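Local coordinates for protein probable glutathione S-transferase 5 (Caenorhabditis elegans, PDB 1ZL9) that conjugates reduced glutathione to a wide range of exogenous and endogenous hydrophobic electrophiles as a sigma-class glutathione transferase, at residues L6-F9 / G13-E16; V17-F22 / D31-Q36; L53-L56 / K61-A64; Q65-A70 / S92-Y97. All coordinates share one frame; numbering follows the deposited sequence.

Contact 1. Residues L6-F9 / G13-E16; sequences LTYF and GAGE. With GSH (glutathione), chain C.
Tyr8 turns one face of its ring to the backbone of Ala14 and Gly15. The N of Gly15 sits over that face, offset toward the rim, 3.5 Å from CE2 of Tyr8. Gly15 CA makes a CH-pi contact with the same ring, 4.1 Å from the centroid and 20° off the ring normal. The other face of the ring is approached by CD2 of Phe9. Chi1 of Tyr8 is -171°, which sets CG opposite the backbone N and sends the ring from the strand toward the loop. There the phenol oxygen OH accepts a nearly straight hydrogen bond from Ala14 N at 2.9 Å (170°). Ala14 CB lies 3.7 Å from the same OH. This is the first strand-to-helix turn of the thioredoxin-like domain, with strand 4-9 leading into helix 16-25. By similarity, Tyr8 binds glutathione, and the bond from Ala14 N probably helps to position the hydroxyl. Glycine at 15 permits the close approach to the ring. Earlier on the strand, Leu6 CD2 lies 3.8 Å from Gly15 O. Phe9 points elsewhere, into the glutathione pocket. Its CE2 lies 3.7 Å from SG2 of glutathione, and the ring meets Trp39 edge-to-face.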
# COMPACT_ATOMS: atom_id res chain seq x y z
N LEU A 6 -4.44 -18.33 -8.12
CA LEU A 6 -4.77 -16.93 -8.02
C LEU A 6 -6.26 -16.80 -8.29
O LEU A 6 -6.74 -17.26 -9.31
CB LEU A 6 -4.00 -16.10 -9.05
CG LEU A 6 -4.31 -14.60 -9.05
CD1 LEU A 6 -3.66 -13.89 -7.81
CD2 LEU A 6 -3.78 -13.91 -10.31
N THR A 7 -6.99 -16.19 -7.40
CA THR A 7 -8.42 -15.99 -7.60
C THR A 7 -8.69 -14.52 -7.80
O THR A 7 -8.36 -13.69 -6.94
CB THR A 7 -9.15 -16.49 -6.41
OG1 THR A 7 -8.93 -17.88 -6.31
CG2 THR A 7 -10.59 -16.28 -6.57
N TYR A 8 -9.22 -14.20 -8.97
CA TYR A 8 -9.62 -12.83 -9.27
C TYR A 8 -10.77 -12.89 -10.27
O TYR A 8 -11.18 -13.96 -10.64
CB TYR A 8 -8.41 -12.03 -9.81
CG TYR A 8 -8.61 -10.55 -9.97
CD1 TYR A 8 -8.93 -9.76 -8.90
CD2 TYR A 8 -8.55 -9.91 -11.25
CE1 TYR A 8 -9.13 -8.40 -9.05
CE2 TYR A 8 -8.77 -8.57 -11.39
CZ TYR A 8 -9.05 -7.81 -10.30
OH TYR A 8 -9.27 -6.43 -10.45
N PHE A 9 -11.35 -11.74 -10.61
CA PHE A 9 -12.35 -11.63 -11.68
C PHE A 9 -11.76 -11.89 -13.07
O PHE A 9 -10.52 -11.99 -13.25
CB PHE A 9 -13.02 -10.27 -11.60
CG PHE A 9 -13.73 -10.08 -10.31
CD1 PHE A 9 -14.85 -10.86 -10.01
CD2 PHE A 9 -13.24 -9.20 -9.34
CE1 PHE A 9 -15.50 -10.73 -8.76
CE2 PHE A 9 -13.88 -9.07 -8.12
CZ PHE A 9 -14.99 -9.81 -7.82
N GLY A 13 -7.20 -5.94 -14.41
CA GLY A 13 -7.42 -5.29 -13.14
C GLY A 13 -6.21 -5.43 -12.21
O GLY A 13 -5.07 -5.41 -12.63
N ALA A 14 -6.52 -5.71 -10.96
CA ALA A 14 -5.52 -5.80 -9.89
C ALA A 14 -4.82 -7.17 -9.81
O ALA A 14 -3.78 -7.30 -9.16
CB ALA A 14 -6.21 -5.46 -8.58
N GLY A 15 -5.38 -8.19 -10.47
CA GLY A 15 -4.74 -9.48 -10.54
C GLY A 15 -3.63 -9.61 -11.58
O GLY A 15 -2.76 -10.48 -11.47
N GLU A 16 -3.68 -8.76 -12.58
CA GLU A 16 -2.89 -8.93 -13.76
C GLU A 16 -1.42 -8.93 -13.47
O GLU A 16 -0.65 -9.71 -14.04
CB GLU A 16 -3.26 -7.89 -14.82
CG GLU A 16 -2.47 -8.04 -16.12
CD GLU A 16 -2.84 -9.30 -16.90
OE1 GLU A 16 -3.75 -10.04 -16.46
OE2 GLU A 16 -2.26 -9.51 -17.99
N1 GSH C . -6.78 -2.86 -1.56
CA1 GSH C . -7.34 -3.79 -2.48
C1 GSH C . -6.33 -4.55 -3.22
O11 GSH C . -6.41 -5.87 -3.44
O12 GSH C . -5.38 -3.87 -3.78
CB1 GSH C . -8.74 -3.69 -3.00
CG1 GSH C . -9.43 -5.01 -3.36
CD1 GSH C . -10.74 -4.72 -4.07
OE1 GSH C . -11.21 -3.44 -4.02
N2 GSH C . -11.43 -5.69 -4.68
CA2 GSH C . -12.58 -5.42 -5.49
C2 GSH C . -13.64 -6.39 -5.07
O2 GSH C . -13.20 -7.65 -4.78
CB2 GSH C . -12.08 -5.65 -6.91
SG2 GSH C . -13.44 -5.43 -8.07
N3 GSH C . -14.92 -6.07 -5.04
CA3 GSH C . -16.01 -7.02 -4.82
C3 GSH C . -16.55 -6.92 -3.42
O31 GSH C . -15.96 -5.99 -2.54
O32 GSH C . -17.51 -7.68 -2.96

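Contact 2. Residues V17-F22 / D31-Q36; sequences VSRQIF and DNRVTQ
Arg19 leaves helix 16-25 with CG opposite its carbonyl carbon (chi1 -57°), then runs extended from CG to NE until its guanidinium reaches the strand. Asp31 has CG opposite the backbone N (chi1 -168°), and this brings its carboxylate up to the guanidinium. Arg19 NE donates to Asp31 OD1 at 2.8 Å, a salt bridge made in the guanidinium plane and on the syn side of the oxygen. The guanidinium and carboxylate planes stand 65° apart. Arg33 takes the second oxygen. Its NE and NH2 both donate to Asp31 OD2, NH2 at 2.9 Å through the syn lone pair and NE from above the carboxylate plane. The two guanidinium groups lie face to face, their centres 3.7 Å apart. The carboxylate between their bonds probably offsets the like charges. A water accepts from Arg19 NH2 at 3.0 Å and also bonds Asp31 OD1. Beyond the network, Arg19 NH1 forms a salt bridge with Glu16, and Arg33 NH1 bonds Asn10 OD1. Arg19, Asp31 and Arg33 form a salt-bridge network that ties the helix to the second strand of the beta-alpha-beta unit in the thioredoxin-like domain.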
# COMPACT_ATOMS: atom_id res chain seq x y z
N VAL A 17 -0.97 -8.07 -12.58
CA VAL A 17 0.48 -8.02 -12.35
C VAL A 17 1.07 -9.35 -11.82
O VAL A 17 2.19 -9.76 -12.21
CB VAL A 17 0.90 -6.81 -11.52
CG1 VAL A 17 0.43 -6.88 -10.09
CG2 VAL A 17 2.44 -6.65 -11.53
N SER A 18 0.30 -10.01 -10.95
CA SER A 18 0.67 -11.31 -10.42
C SER A 18 0.72 -12.32 -11.53
O SER A 18 1.62 -13.14 -11.60
CB SER A 18 -0.28 -11.68 -9.27
OG SER A 18 -0.00 -10.82 -8.19
N ARG A 19 -0.25 -12.28 -12.44
CA ARG A 19 -0.24 -13.20 -13.57
C ARG A 19 1.03 -12.98 -14.42
O ARG A 19 1.62 -13.92 -14.94
CB ARG A 19 -1.46 -12.97 -14.46
CG ARG A 19 -2.81 -13.11 -13.78
CD ARG A 19 -3.91 -13.27 -14.80
NE ARG A 19 -5.23 -13.36 -14.23
CZ ARG A 19 -6.08 -12.36 -14.13
NH1 ARG A 19 -5.78 -11.16 -14.59
NH2 ARG A 19 -7.27 -12.58 -13.60
N GLN A 20 1.44 -11.74 -14.54
CA GLN A 20 2.62 -11.39 -15.36
C GLN A 20 3.93 -11.78 -14.68
O GLN A 20 4.88 -12.17 -15.33
CB GLN A 20 2.60 -9.94 -15.77
CG GLN A 20 1.46 -9.67 -16.81
CD GLN A 20 1.53 -8.31 -17.49
OE1 GLN A 20 2.57 -7.67 -17.48
NE2 GLN A 20 0.45 -7.92 -18.16
N ILE A 21 3.96 -11.68 -13.36
CA ILE A 21 5.09 -12.18 -12.60
C ILE A 21 5.23 -13.67 -12.81
O ILE A 21 6.32 -14.17 -13.11
CB ILE A 21 4.93 -11.87 -11.09
CG1 ILE A 21 5.09 -10.38 -10.85
CG2 ILE A 21 5.84 -12.72 -10.24
CD1 ILE A 21 4.64 -9.89 -9.44
N PHE A 22 4.14 -14.39 -12.68
CA PHE A 22 4.19 -15.81 -12.98
C PHE A 22 4.61 -16.12 -14.42
O PHE A 22 5.41 -17.07 -14.65
CB PHE A 22 2.85 -16.50 -12.77
CG PHE A 22 2.44 -16.69 -11.34
CD1 PHE A 22 3.27 -17.31 -10.40
CD2 PHE A 22 1.18 -16.29 -10.95
CE1 PHE A 22 2.85 -17.51 -9.11
CE2 PHE A 22 0.73 -16.53 -9.65
CZ PHE A 22 1.54 -17.11 -8.72
N ASP A 31 -5.01 -20.07 -12.72
CA ASP A 31 -5.61 -18.75 -12.97
C ASP A 31 -7.11 -18.89 -12.81
O ASP A 31 -7.79 -19.21 -13.74
CB ASP A 31 -5.29 -18.28 -14.37
CG ASP A 31 -5.64 -16.80 -14.60
OD1 ASP A 31 -5.81 -16.01 -13.59
OD2 ASP A 31 -5.71 -16.39 -15.80
N ASN A 32 -7.59 -18.71 -11.58
CA ASN A 32 -8.98 -18.90 -11.22
C ASN A 32 -9.75 -17.63 -11.35
O ASN A 32 -9.66 -16.73 -10.50
CB ASN A 32 -9.08 -19.47 -9.79
CG ASN A 32 -10.52 -19.75 -9.36
OD1 ASN A 32 -11.30 -20.25 -10.16
ND2 ASN A 32 -10.85 -19.49 -8.09
N ARG A 33 -10.56 -17.56 -12.38
CA ARG A 33 -11.28 -16.37 -12.72
C ARG A 33 -12.75 -16.52 -12.31
O ARG A 33 -13.46 -17.45 -12.72
CB ARG A 33 -11.18 -16.06 -14.19
CG ARG A 33 -9.79 -15.74 -14.67
CD ARG A 33 -9.63 -15.60 -16.16
NE ARG A 33 -8.23 -15.29 -16.45
CZ ARG A 33 -7.80 -14.10 -16.90
NH1 ARG A 33 -8.67 -13.13 -17.20
NH2 ARG A 33 -6.51 -13.86 -17.02
N VAL A 34 -13.22 -15.57 -11.53
CA VAL A 34 -14.54 -15.74 -10.98
C VAL A 34 -15.54 -14.91 -11.70
O VAL A 34 -15.28 -13.77 -12.14
CB VAL A 34 -14.66 -15.51 -9.48
CG1 VAL A 34 -13.53 -15.99 -8.81
CG2 VAL A 34 -14.91 -14.10 -9.21
N THR A 35 -16.68 -15.60 -11.86
CA THR A 35 -17.83 -15.16 -12.58
C THR A 35 -18.64 -14.42 -11.55
O THR A 35 -18.65 -14.83 -10.36
CB THR A 35 -18.75 -16.40 -13.10
OG1 THR A 35 -19.25 -17.25 -12.03
CG2 THR A 35 -17.99 -17.37 -14.00
N GLN A 36 -19.32 -13.37 -12.01
CA GLN A 36 -20.50 -12.81 -11.30
C GLN A 36 -21.35 -13.88 -10.56
O GLN A 36 -21.65 -13.70 -9.39
CB GLN A 36 -21.32 -11.89 -12.24
CG GLN A 36 -22.27 -12.67 -13.16
CD GLN A 36 -23.17 -11.80 -14.03
OE1 GLN A 36 -23.67 -12.27 -15.06
NE2 GLN A 36 -23.37 -10.53 -13.63
O HOH W 1 -7.47 -14.98 -11.84

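Contact 3. Residues L53-L56 / K61-A64; sequences LPFL and KKLA. With GSH (glutathione), chain C.
The Phe55 ring has Lys62 beside it, the two side chains running alongside in the same direction. Lys62 NZ approaches Phe55 CE1 obliquely at 4.0 Å. Farther back, Lys62 CG lies 4.0 Å from Phe55 CD1. The ring also touches Thr7 of strand 4-9 and Ala48 of a loop. These residues belong to the beta hairpin of strands 55-58 and 61-64, which completes one side of the thioredoxin-like sheet. Its pairing is antiparallel. Leu56 and Leu63 form a hydrogen-bonded pair, with Leu56 N bonded to Leu63 O and Leu63 N bonded back to Leu56 O, both at 2.8 Å. The first bond is nearly straight (169°), the second more bent. Two CA-H...O contacts accompany them, from Phe55 CA to Leu63 O and from Lys62 CA to Leu56 O. Leu56 and Leu63 put their side chains on the face that packs against helix 66-76, where Ile69, Phe72 and Leu73 lie. Phe55 and Ala64 face the other way. Lys61 and Leu63 also pack on Trp85 of the second subunit. Ahead of the hairpin, a cis peptide bond precedes Pro54, the cis-proline turn of thioredoxin-like folds. The backbone there pairs with glutathione much as another strand would. Leu53 N donates to O2 of glutathione at 2.9 Å, and N2 of glutathione donates back to Leu53 O at 2.9 Å.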
# COMPACT_ATOMS: atom_id res chain seq x y z
N LEU A 53 -11.31 -9.61 -3.83
CA LEU A 53 -10.30 -10.21 -4.71
C LEU A 53 -9.33 -9.09 -5.14
O LEU A 53 -9.70 -7.91 -5.14
CB LEU A 53 -10.98 -10.80 -5.98
CG LEU A 53 -12.14 -11.76 -5.73
CD1 LEU A 53 -12.69 -12.42 -7.05
CD2 LEU A 53 -11.67 -12.79 -4.69
N PRO A 54 -8.11 -9.42 -5.51
CA PRO A 54 -7.60 -10.81 -5.55
C PRO A 54 -7.16 -11.42 -4.24
O PRO A 54 -6.97 -10.72 -3.24
CB PRO A 54 -6.35 -10.65 -6.45
CG PRO A 54 -5.85 -9.27 -6.11
CD PRO A 54 -7.07 -8.46 -5.92
N PHE A 55 -7.06 -12.75 -4.22
CA PHE A 55 -6.29 -13.42 -3.21
C PHE A 55 -5.57 -14.59 -3.84
O PHE A 55 -5.97 -15.08 -4.89
CB PHE A 55 -7.11 -13.81 -1.95
CG PHE A 55 -8.12 -14.90 -2.19
CD1 PHE A 55 -7.76 -16.23 -2.09
CD2 PHE A 55 -9.41 -14.58 -2.50
CE1 PHE A 55 -8.74 -17.25 -2.30
CE2 PHE A 55 -10.38 -15.55 -2.67
CZ PHE A 55 -10.05 -16.89 -2.56
N LEU A 56 -4.44 -14.93 -3.24
CA LEU A 56 -3.57 -15.96 -3.75
C LEU A 56 -3.58 -17.08 -2.72
O LEU A 56 -3.53 -16.82 -1.53
CB LEU A 56 -2.15 -15.45 -3.89
CG LEU A 56 -1.07 -16.46 -4.23
CD1 LEU A 56 -1.19 -16.77 -5.71
CD2 LEU A 56 0.34 -15.97 -3.89
N LYS A 61 -2.92 -21.95 1.63
CA LYS A 61 -2.89 -20.80 2.58
C LYS A 61 -3.19 -19.47 1.83
O LYS A 61 -2.62 -19.22 0.76
CB LYS A 61 -1.52 -20.65 3.27
CG LYS A 61 -1.06 -21.89 4.15
CD LYS A 61 0.50 -21.99 4.23
CE LYS A 61 1.00 -23.37 4.87
NZ LYS A 61 1.39 -24.49 3.85
N LYS A 62 -4.06 -18.65 2.39
CA LYS A 62 -4.57 -17.49 1.66
C LYS A 62 -3.74 -16.23 1.92
O LYS A 62 -3.33 -15.94 3.05
CB LYS A 62 -6.05 -17.23 1.99
CG LYS A 62 -6.98 -18.28 1.31
CD LYS A 62 -8.39 -18.17 1.82
CE LYS A 62 -9.13 -19.55 1.76
NZ LYS A 62 -10.13 -19.46 0.67
N LEU A 63 -3.57 -15.43 0.86
CA LEU A 63 -2.93 -14.13 0.98
C LEU A 63 -3.72 -13.15 0.13
O LEU A 63 -3.82 -13.31 -1.06
CB LEU A 63 -1.50 -14.20 0.47
CG LEU A 63 -0.75 -12.84 0.41
CD1 LEU A 63 -0.59 -12.27 1.80
CD2 LEU A 63 0.54 -13.01 -0.30
N ALA A 64 -4.25 -12.12 0.76
CA ALA A 64 -5.00 -11.06 0.11
C ALA A 64 -4.15 -9.83 -0.13
O ALA A 64 -3.02 -9.73 0.38
CB ALA A 64 -6.09 -10.68 1.05
N1 GSH C . -6.78 -2.86 -1.56
CA1 GSH C . -7.34 -3.79 -2.48
C1 GSH C . -6.33 -4.55 -3.22
O11 GSH C . -6.41 -5.87 -3.44
O12 GSH C . -5.38 -3.87 -3.78
CB1 GSH C . -8.74 -3.69 -3.00
CG1 GSH C . -9.43 -5.01 -3.36
CD1 GSH C . -10.74 -4.72 -4.07
OE1 GSH C . -11.21 -3.44 -4.02
N2 GSH C . -11.43 -5.69 -4.68
CA2 GSH C . -12.58 -5.42 -5.49
C2 GSH C . -13.64 -6.39 -5.07
O2 GSH C . -13.20 -7.65 -4.78
CB2 GSH C . -12.08 -5.65 -6.91
SG2 GSH C . -13.44 -5.43 -8.07
N3 GSH C . -14.92 -6.07 -5.04
CA3 GSH C . -16.01 -7.02 -4.82
C3 GSH C . -16.55 -6.92 -3.42
O31 GSH C . -15.96 -5.99 -2.54
O32 GSH C . -17.51 -7.68 -2.96

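Contact 4. Residues Q65-A70 / S92-Y97; sequences QSHAIA and SLADQY. With GSH (glutathione), chain C.
His67 meets Ala94 where helix 66-76 of the thioredoxin-like domain faces helix 84-112 of the all-helical C-terminal domain. The first segment begins at Gln65, the N-cap residue, whose side chain reaches the amino end of glutathione. Ser66 opens the helix and grips the gamma-glutamyl carboxylate of glutathione with two bonds. Its N donates to O11 at 2.9 Å and its OG donates to O12 at 2.6 Å. The hydroxyl reaches O12 because chi1 of 64° holds OG between the backbone N and the carbonyl carbon. The start of the helix points at this carboxylate, so the helix dipole probably favours its negative charge. His67 directs its side chain toward the other domain. With chi1 -74°, its CG stands opposite the carbonyl carbon and the ring projects over to Ala94. The ring also meets that of Trp157 of helix 157-171, the planes inclined at about 60°, and it packs on Asp95 of the second subunit. Farther along, Ile69 and Ala70 pack on helix 16-25 instead. On the second segment, Asp95 OD2 forms a salt bridge with Lys98 of the second subunit. Tyr97 CD2 meets the His67 ring at its edge, 4.4 Å from CE1. CE1 of His67 also lies 3.4 Å from Ala94 O and 3.8 Å from Ala94 CB.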
# COMPACT_ATOMS: atom_id res chain seq x y z
N GLN A 65 -4.76 -8.88 -0.83
CA GLN A 65 -4.22 -7.54 -1.16
C GLN A 65 -3.25 -7.54 -2.36
O GLN A 65 -2.18 -8.12 -2.28
CB GLN A 65 -3.63 -6.85 0.06
CG GLN A 65 -4.77 -6.33 1.01
CD GLN A 65 -5.40 -5.02 0.58
OE1 GLN A 65 -6.41 -4.57 1.18
NE2 GLN A 65 -4.83 -4.40 -0.39
N SER A 66 -3.69 -6.93 -3.45
CA SER A 66 -2.99 -6.99 -4.72
C SER A 66 -1.50 -6.70 -4.64
O SER A 66 -0.75 -7.46 -5.25
CB SER A 66 -3.66 -6.06 -5.76
OG SER A 66 -3.60 -4.71 -5.42
N HIS A 67 -1.11 -5.65 -3.89
CA HIS A 67 0.29 -5.26 -3.75
C HIS A 67 1.03 -6.28 -2.86
O HIS A 67 2.19 -6.57 -3.14
CB HIS A 67 0.51 -3.85 -3.20
CG HIS A 67 0.23 -2.74 -4.17
ND1 HIS A 67 1.14 -2.27 -5.06
CD2 HIS A 67 -0.78 -1.85 -4.23
CE1 HIS A 67 0.62 -1.30 -5.79
NE2 HIS A 67 -0.56 -1.04 -5.32
N ALA A 68 0.35 -6.80 -1.82
CA ALA A 68 1.01 -7.78 -0.95
C ALA A 68 1.32 -9.05 -1.71
O ALA A 68 2.37 -9.62 -1.54
CB ALA A 68 0.23 -8.05 0.35
N ILE A 69 0.38 -9.51 -2.55
CA ILE A 69 0.60 -10.61 -3.42
C ILE A 69 1.73 -10.38 -4.41
O ILE A 69 2.60 -11.21 -4.53
CB ILE A 69 -0.70 -10.94 -4.13
CG1 ILE A 69 -1.78 -11.38 -3.12
CG2 ILE A 69 -0.52 -12.05 -5.14
CD1 ILE A 69 -3.19 -11.34 -3.66
N ALA A 70 1.71 -9.26 -5.14
CA ALA A 70 2.71 -8.99 -6.17
C ALA A 70 4.09 -8.93 -5.51
O ALA A 70 5.09 -9.47 -6.03
CB ALA A 70 2.40 -7.64 -6.84
N SER A 92 7.99 2.31 -2.81
CA SER A 92 7.61 3.70 -2.73
C SER A 92 6.78 4.06 -4.01
O SER A 92 5.74 4.66 -3.95
CB SER A 92 8.91 4.53 -2.63
OG SER A 92 8.62 5.91 -2.53
N LEU A 93 7.27 3.68 -5.17
CA LEU A 93 6.55 4.02 -6.42
C LEU A 93 5.23 3.31 -6.53
O LEU A 93 4.26 3.84 -7.08
CB LEU A 93 7.39 3.60 -7.60
CG LEU A 93 7.47 4.47 -8.86
CD1 LEU A 93 7.86 3.69 -10.14
CD2 LEU A 93 6.49 5.58 -9.06
N ALA A 94 5.18 2.07 -6.05
CA ALA A 94 3.97 1.25 -6.15
C ALA A 94 2.91 1.88 -5.23
O ALA A 94 1.72 1.93 -5.55
CB ALA A 94 4.27 -0.21 -5.73
N ASP A 95 3.33 2.39 -4.09
CA ASP A 95 2.41 3.09 -3.19
C ASP A 95 1.96 4.42 -3.75
O ASP A 95 0.81 4.83 -3.53
CB ASP A 95 3.04 3.26 -1.81
CG ASP A 95 2.95 1.97 -0.98
OD1 ASP A 95 2.59 0.89 -1.56
OD2 ASP A 95 3.17 1.95 0.25
N GLN A 96 2.84 5.14 -4.46
CA GLN A 96 2.39 6.36 -5.11
C GLN A 96 1.38 6.00 -6.23
O GLN A 96 0.49 6.74 -6.53
CB GLN A 96 3.57 7.15 -5.70
CG GLN A 96 3.21 8.53 -6.21
CD GLN A 96 2.71 9.47 -5.19
OE1 GLN A 96 1.95 10.40 -5.52
NE2 GLN A 96 3.13 9.31 -3.97
N TYR A 97 1.60 4.88 -6.90
CA TYR A 97 0.66 4.35 -7.87
C TYR A 97 -0.73 4.04 -7.27
O TYR A 97 -1.77 4.32 -7.87
CB TYR A 97 1.28 3.08 -8.50
CG TYR A 97 0.39 2.40 -9.50
CD1 TYR A 97 -0.17 3.10 -10.55
CD2 TYR A 97 0.21 1.02 -9.48
CE1 TYR A 97 -0.99 2.50 -11.46
CE2 TYR A 97 -0.62 0.37 -10.49
CZ TYR A 97 -1.20 1.16 -11.47
OH TYR A 97 -2.02 0.65 -12.49
N1 GSH C . -6.78 -2.86 -1.56
CA1 GSH C . -7.34 -3.79 -2.48
C1 GSH C . -6.33 -4.55 -3.22
O11 GSH C . -6.41 -5.87 -3.44
O12 GSH C . -5.38 -3.87 -3.78
CB1 GSH C . -8.74 -3.69 -3.00
CG1 GSH C . -9.43 -5.01 -3.36
CD1 GSH C . -10.74 -4.72 -4.07
OE1 GSH C . -11.21 -3.44 -4.02
N2 GSH C . -11.43 -5.69 -4.68
CA2 GSH C . -12.58 -5.42 -5.49
C2 GSH C . -13.64 -6.39 -5.07
O2 GSH C . -13.20 -7.65 -4.78
CB2 GSH C . -12.08 -5.65 -6.91
SG2 GSH C . -13.44 -5.43 -8.07
N3 GSH C . -14.92 -6.07 -5.04
CA3 GSH C . -16.01 -7.02 -4.82
C3 GSH C . -16.55 -6.92 -3.42
O31 GSH C . -15.96 -5.99 -2.54
O32 GSH C . -17.51 -7.68 -2.96

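How the contacts relate
Contacts 1, 2 and 3 share the four-stranded sheet of the N-terminal domain. Contacts 1 and 2 have centres about 4 Å apart and join through backbone pairing of strands 4-9 and 30-34, with Tyr8 O 2.8 Å from Val34 N. Strand 4-9 also borders the hairpin of contact 3, Thr7 N lying 2.9 Å from Phe55 O. Contacts 1, 3 and 4 all touch the same glutathione: Phe9 lies near its sulfur, Leu53 pairs with its backbone, and Ser66 holds its gamma-glutamyl carboxylate. Contact 2 stands back from the pocket, the side chain of Arg19 about 11 Å from glutathione, but Arg19 touches Tyr8. Ile69 of contact 4 packs on the hairpin, its CD1 3.3 Å from Leu63 O, and contacts 3 and 4 reach the second subunit.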